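Local coordinates for aldolase (Klebsiella pneumoniae, PDB 6VOQ), which is an aldolase-like protein of the class II aldolase and adducin family that binds a zinc ion, at residues Pro130-Tyr135 with Phe156-His161. Numbering follows the deposited sequence.
Sequences PVVPYY and FLLANH. With ZN (zinc ion), chain B.
Val131 and Val132 run parallel to Leu157 and Leu158 as neighbouring strands of a beta-alpha-beta unit, the crossover being made by helix 140-149, and three backbone hydrogen bonds join them: Leu157 N to Pro130 O, Val132 N to Leu157 O (2.7 Å) and Ala159 N to Val132 O. Beyond Ala159 N the direct ladder stops, and a water donates to both Pro133 O and Ala159 O while the chains stay close.

On the face turned to helix 140-149, Val132 and Leu158 lie side by side and point the same way, with Leu158 CD2 3.7 Å from Val132 CB. Just before strand 131-132, Pro130 CG meets the edge of the Phe156 ring at CD1. Ala159 CB packs against Val131 CG1 (4.1 Å) and Tyr134 N (3.6 Å). Tyr134 has its CG anti to the backbone N (chi1 168°), which lays the ring across Asn160, ring and amide planes 84° apart and Tyr134 CD1 3.6 Å from Asn160 CB. Asn160 ND2 donates to Arg196 O and Phe118 O of the second subunit, which ties this turn to the subunit interface. The next residue, His161, completes the zinc site with Glu75, His94 and His96, its NE2 2.1 Å from the zinc ion.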
ATOM      1  N   PRO A 130      -3.415 -25.761   8.714  1.00 29.27           N
ATOM      2  CA  PRO A 130      -4.776 -26.306   8.706  1.00 26.62           C
ATOM      3  C   PRO A 130      -5.832 -25.204   8.707  1.00 29.01           C
ATOM      4  O   PRO A 130      -5.562 -24.027   8.952  1.00 29.72           O
ATOM      5  CB  PRO A 130      -4.835 -27.120   9.999  1.00 27.18           C
ATOM      6  CG  PRO A 130      -3.897 -26.409  10.909  1.00 33.02           C
ATOM      7  CD  PRO A 130      -2.780 -25.889  10.037  1.00 30.69           C
ATOM      8  N   VAL A 131      -7.063 -25.616   8.430  1.00 25.36           N
ATOM      9  CA  VAL A 131      -8.187 -24.698   8.333  1.00 27.52           C
ATOM     10  C   VAL A 131      -9.204 -25.083   9.391  1.00 31.78           C
ATOM     11  O   VAL A 131      -9.583 -26.253   9.500  1.00 36.95           O
ATOM     12  CB  VAL A 131      -8.816 -24.714   6.931  1.00 32.47           C
ATOM     13  CG1 VAL A 131     -10.007 -23.773   6.884  1.00 24.94           C
ATOM     14  CG2 VAL A 131      -7.767 -24.319   5.887  1.00 29.67           C
ATOM     15  N   VAL A 132      -9.619 -24.103  10.184  1.00 32.77           N
ATOM     16  CA  VAL A 132     -10.666 -24.303  11.174  1.00 31.81           C
ATOM     17  C   VAL A 132     -11.969 -23.866  10.524  1.00 32.13           C
ATOM     18  O   VAL A 132     -12.002 -22.799   9.897  1.00 31.28           O
ATOM     19  CB  VAL A 132     -10.388 -23.518  12.463  1.00 30.04           C
ATOM     20  CG1 VAL A 132     -11.597 -23.595  13.384  1.00 32.46           C
ATOM     21  CG2 VAL A 132      -9.119 -24.038  13.137  1.00 30.26           C
ATOM     22  N   PRO A 133     -13.036 -24.660  10.610  1.00 27.14           N
ATOM     23  CA  PRO A 133     -14.321 -24.228  10.057  1.00 25.91           C
ATOM     24  C   PRO A 133     -14.770 -22.904  10.654  1.00 28.36           C
ATOM     25  O   PRO A 133     -14.320 -22.481  11.724  1.00 30.39           O
ATOM     26  CB  PRO A 133     -15.274 -25.368  10.434  1.00 27.91           C
ATOM     27  CG  PRO A 133     -14.394 -26.555  10.591  1.00 28.04           C
ATOM     28  CD  PRO A 133     -13.096 -26.033  11.137  1.00 32.51           C
ATOM     29  N   TYR A 134     -15.643 -22.221   9.917  1.00 33.50           N
ATOM     30  CA  TYR A 134     -16.202 -20.979  10.422  1.00 30.19           C
ATOM     31  C   TYR A 134     -17.189 -21.274  11.539  1.00 34.81           C
ATOM     32  O   TYR A 134     -18.020 -22.184  11.433  1.00 33.50           O
ATOM     33  CB  TYR A 134     -16.915 -20.186   9.330  1.00 32.57           C
ATOM     34  CG  TYR A 134     -17.724 -19.073   9.949  1.00 34.14           C
ATOM     35  CD1 TYR A 134     -17.098 -17.921  10.412  1.00 37.72           C
ATOM     36  CD2 TYR A 134     -19.095 -19.203  10.155  1.00 29.14           C
ATOM     37  CE1 TYR A 134     -17.814 -16.909  11.024  1.00 26.22           C
ATOM     38  CE2 TYR A 134     -19.822 -18.197  10.777  1.00 30.25           C
ATOM     39  CZ  TYR A 134     -19.171 -17.044  11.200  1.00 35.07           C
ATOM     40  OH  TYR A 134     -19.870 -16.030  11.815  1.00 30.77           O
ATOM     41  N   TYR A 135     -17.100 -20.483  12.604  1.00 31.83           N
ATOM     42  CA  TYR A 135     -18.055 -20.499  13.700  1.00 33.38           C
ATOM     43  C   TYR A 135     -18.283 -19.068  14.151  1.00 31.60           C
ATOM     44  O   TYR A 135     -17.387 -18.227  14.063  1.00 33.39           O
ATOM     45  CB  TYR A 135     -17.559 -21.323  14.897  1.00 36.21           C
ATOM     46  CG  TYR A 135     -17.302 -22.781  14.610  1.00 37.54           C
ATOM     47  CD1 TYR A 135     -18.352 -23.651  14.350  1.00 32.98           C
ATOM     48  CD2 TYR A 135     -16.004 -23.295  14.630  1.00 38.66           C
ATOM     49  CE1 TYR A 135     -18.121 -24.995  14.099  1.00 46.58           C
ATOM     50  CE2 TYR A 135     -15.762 -24.639  14.381  1.00 43.52           C
ATOM     51  CZ  TYR A 135     -16.825 -25.484  14.115  1.00 48.63           C
ATOM     52  OH  TYR A 135     -16.601 -26.819  13.871  1.00 47.02           O
ATOM     53  N   PHE A 156      -2.572 -21.443  11.836  1.00 30.43           N
ATOM     54  CA  PHE A 156      -3.926 -21.934  11.626  1.00 26.98           C
ATOM     55  C   PHE A 156      -4.726 -20.885  10.876  1.00 30.33           C
ATOM     56  O   PHE A 156      -4.604 -19.688  11.152  1.00 27.78           O
ATOM     57  CB  PHE A 156      -4.646 -22.247  12.951  1.00 28.86           C
ATOM     58  CG  PHE A 156      -3.765 -22.844  14.001  1.00 31.25           C
ATOM     59  CD1 PHE A 156      -3.554 -24.210  14.041  1.00 26.56           C
ATOM     60  CD2 PHE A 156      -3.163 -22.044  14.964  1.00 30.00           C
ATOM     61  CE1 PHE A 156      -2.747 -24.772  15.011  1.00 34.87           C
ATOM     62  CE2 PHE A 156      -2.353 -22.598  15.928  1.00 33.16           C
ATOM     63  CZ  PHE A 156      -2.144 -23.965  15.953  1.00 35.39           C
ATOM     64  N   LEU A 157      -5.561 -21.330   9.948  1.00 24.80           N
ATOM     65  CA  LEU A 157      -6.429 -20.420   9.215  1.00 26.99           C
ATOM     66  C   LEU A 157      -7.854 -20.660   9.690  1.00 29.01           C
ATOM     67  O   LEU A 157      -8.414 -21.740   9.462  1.00 28.61           O
ATOM     68  CB  LEU A 157      -6.289 -20.611   7.711  1.00 22.36           C
ATOM     69  CG  LEU A 157      -6.941 -19.573   6.796  1.00 29.22           C
ATOM     70  CD1 LEU A 157      -6.445 -18.179   7.101  1.00 26.01           C
ATOM     71  CD2 LEU A 157      -6.669 -19.908   5.345  1.00 24.88           C
ATOM     72  N   LEU A 158      -8.419 -19.663  10.375  1.00 20.90           N
ATOM     73  CA  LEU A 158      -9.825 -19.681  10.759  1.00 27.38           C
ATOM     74  C   LEU A 158     -10.664 -19.265   9.559  1.00 27.85           C
ATOM     75  O   LEU A 158     -10.545 -18.134   9.078  1.00 33.59           O
ATOM     76  CB  LEU A 158     -10.081 -18.739  11.931  1.00 29.09           C
ATOM     77  CG  LEU A 158      -9.207 -18.857  13.171  1.00 27.93           C
ATOM     78  CD1 LEU A 158      -9.733 -17.892  14.215  1.00 30.32           C
ATOM     79  CD2 LEU A 158      -9.207 -20.266  13.714  1.00 24.79           C
ATOM     80  N   ALA A 159     -11.483 -20.184   9.059  1.00 32.37           N
ATOM     81  CA  ALA A 159     -12.278 -19.909   7.872  1.00 32.06           C
ATOM     82  C   ALA A 159     -13.156 -18.684   8.096  1.00 22.90           C
ATOM     83  O   ALA A 159     -13.646 -18.453   9.202  1.00 24.65           O
ATOM     84  CB  ALA A 159     -13.129 -21.127   7.524  1.00 23.44           C
ATOM     85  N   ASN A 160     -13.333 -17.887   7.039  1.00 23.00           N
ATOM     86  CA  ASN A 160     -14.149 -16.670   7.088  1.00 28.95           C
ATOM     87  C   ASN A 160     -13.725 -15.753   8.232  1.00 27.75           C
ATOM     88  O   ASN A 160     -14.555 -15.159   8.921  1.00 26.93           O
ATOM     89  CB  ASN A 160     -15.636 -16.995   7.211  1.00 24.15           C
ATOM     90  CG  ASN A 160     -16.133 -17.869   6.102  1.00 31.12           C
ATOM     91  OD1 ASN A 160     -16.222 -19.092   6.247  1.00 34.70           O
ATOM     92  ND2 ASN A 160     -16.469 -17.254   4.980  1.00 25.29           N
ATOM     93  N   HIS A 161     -12.420 -15.637   8.441  1.00 22.74           N
ATOM     94  CA  HIS A 161     -11.949 -14.933   9.620  1.00 22.75           C
ATOM     95  C   HIS A 161     -10.539 -14.400   9.425  1.00 26.49           C
ATOM     96  O   HIS A 161     -10.359 -13.204   9.175  1.00 24.18           O
ATOM     97  CB  HIS A 161     -12.009 -15.859  10.825  1.00 22.37           C
ATOM     98  CG  HIS A 161     -11.778 -15.165  12.129  1.00 32.07           C
ATOM     99  ND1 HIS A 161     -12.140 -15.718  13.337  1.00 35.01           N
ATOM    100  CD2 HIS A 161     -11.227 -13.963  12.415  1.00 28.56           C
ATOM    101  CE1 HIS A 161     -11.819 -14.887  14.311  1.00 32.23           C
ATOM    102  NE2 HIS A 161     -11.264 -13.815  13.777  1.00 38.68           N
TER
HETATM  103 ZN    ZN B 301     -10.299 -12.153  14.735  1.00 44.91          ZN
HETATM  104  O   HOH W   1     -13.482 -19.641  11.826  1.00 22.44           O